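Local coordinates for conserved hypothetical protein NMB0706 (Neisseria meningitidis, PDB 1RV9) that is of unknown function but belongs to the multi-copper polyphenol oxidoreductase laccase family and may be an enzyme, at residues P74-N79 / A90-G95. Residues are numbered along the deposited sequence; the frame is centred on the assembly and turned at random.
Sequences PVAYLN and AEALGG
Residues 74-79 include a short, weakly bonded strand at about 75-76 and otherwise run as loop or turn, bending at Ala76, the centre of an inverse gamma turn closed by a weak hydrogen bond from Tyr77 N to Val75 O at 3.0 Å; the irregular loop 90-95 comes nearest there, Ala76 CA lying 5.7 Å from Leu93 CA. No hydrogen bond joins the two segments; the side-chain contacts are all apolar. Leucine suits position 93 because its branches reach two places. With CG anti to its carbonyl carbon (chi1 -53°), Leu93 sets CD2 against the backbone of the turn, 3.6 Å from Ala76 CA, where alanine's lone methyl lets it come close. Leu93 CD1 lies 3.8 Å from Pro74 CG, on the apolar ring that proline offers, the side chains crossing at about a right angle. Ala92 CB points toward residues 74-79 and, as a single methyl, meets from one side both Ala76 CB, at 4.2 Å, and Leu78 CD2, at 4.0 Å, the tip of a longer side chain. Val87 also touches Leu78 and Ala92. The contact thus packs the loop between strands 86-88 and 101-104 of the six-stranded sheet against edge strand 75-76 of the five-stranded sheet, beside strand 110-115.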
# COMPACT_ATOMS: atom_id res chain seq x y z
N PRO A 74 9.35 -15.86 1.63
CA PRO A 74 9.40 -15.30 0.28
C PRO A 74 8.35 -14.18 0.23
O PRO A 74 7.32 -14.27 0.91
CB PRO A 74 9.05 -16.49 -0.61
CG PRO A 74 8.23 -17.37 0.29
CD PRO A 74 8.96 -17.28 1.60
N VAL A 75 8.62 -13.14 -0.54
CA VAL A 75 7.73 -11.99 -0.66
C VAL A 75 7.04 -11.99 -2.02
O VAL A 75 7.70 -12.04 -3.06
CB VAL A 75 8.52 -10.68 -0.49
CG1 VAL A 75 7.58 -9.48 -0.57
CG2 VAL A 75 9.25 -10.69 0.85
N ALA A 76 5.71 -11.94 -2.02
CA ALA A 76 4.94 -11.95 -3.26
C ALA A 76 4.82 -10.61 -3.96
O ALA A 76 3.74 -10.00 -3.98
CB ALA A 76 3.56 -12.54 -3.00
N TYR A 77 5.91 -10.14 -4.55
CA TYR A 77 5.90 -8.88 -5.29
C TYR A 77 5.00 -9.09 -6.51
O TYR A 77 5.05 -10.13 -7.17
CB TYR A 77 7.31 -8.52 -5.75
CG TYR A 77 8.24 -8.15 -4.61
CD1 TYR A 77 8.09 -6.95 -3.93
CD2 TYR A 77 9.24 -9.03 -4.20
CE1 TYR A 77 8.92 -6.62 -2.86
CE2 TYR A 77 10.07 -8.72 -3.12
CZ TYR A 77 9.90 -7.51 -2.46
OH TYR A 77 10.71 -7.20 -1.39
N LEU A 78 4.18 -8.09 -6.81
CA LEU A 78 3.25 -8.18 -7.94
C LEU A 78 3.61 -7.20 -9.04
O LEU A 78 4.31 -6.22 -8.82
CB LEU A 78 1.83 -7.84 -7.48
CG LEU A 78 1.26 -8.50 -6.22
CD1 LEU A 78 -0.05 -7.81 -5.85
CD2 LEU A 78 1.05 -9.99 -6.45
N ASN A 79 3.14 -7.49 -10.25
CA ASN A 79 3.35 -6.55 -11.34
C ASN A 79 2.10 -5.70 -11.23
O ASN A 79 1.06 -6.02 -11.82
CB ASN A 79 3.40 -7.24 -12.70
CG ASN A 79 3.54 -6.25 -13.84
OD1 ASN A 79 4.34 -5.31 -13.75
ND2 ASN A 79 2.78 -6.44 -14.91
N ALA A 90 0.27 -16.86 -2.03
CA ALA A 90 0.96 -18.15 -2.11
C ALA A 90 1.07 -18.65 -3.55
O ALA A 90 1.94 -19.47 -3.86
CB ALA A 90 0.25 -19.18 -1.24
N GLU A 91 0.19 -18.17 -4.42
CA GLU A 91 0.20 -18.59 -5.83
C GLU A 91 0.90 -17.57 -6.72
O GLU A 91 1.13 -17.83 -7.91
CB GLU A 91 -1.23 -18.77 -6.33
CG GLU A 91 -2.07 -19.77 -5.56
CD GLU A 91 -3.47 -19.91 -6.14
OE1 GLU A 91 -4.18 -18.90 -6.24
OE2 GLU A 91 -3.85 -21.05 -6.50
N ALA A 92 1.24 -16.41 -6.17
CA ALA A 92 1.89 -15.35 -6.93
C ALA A 92 3.41 -15.46 -7.02
O ALA A 92 4.06 -14.60 -7.62
CB ALA A 92 1.49 -13.99 -6.34
N LEU A 93 3.97 -16.51 -6.42
CA LEU A 93 5.42 -16.69 -6.41
C LEU A 93 6.05 -17.39 -7.61
O LEU A 93 7.21 -17.15 -7.92
CB LEU A 93 5.83 -17.43 -5.13
CG LEU A 93 5.33 -16.81 -3.83
CD1 LEU A 93 5.81 -17.67 -2.66
CD2 LEU A 93 5.85 -15.38 -3.67
N GLY A 94 5.31 -18.24 -8.30
CA GLY A 94 5.91 -18.94 -9.43
C GLY A 94 5.70 -18.23 -10.76
O GLY A 94 5.68 -18.88 -11.82
N GLY A 95 5.57 -16.91 -10.73
CA GLY A 95 5.36 -16.14 -11.95
C GLY A 95 4.59 -14.90 -11.57
O GLY A 95 3.42 -14.97 -11.19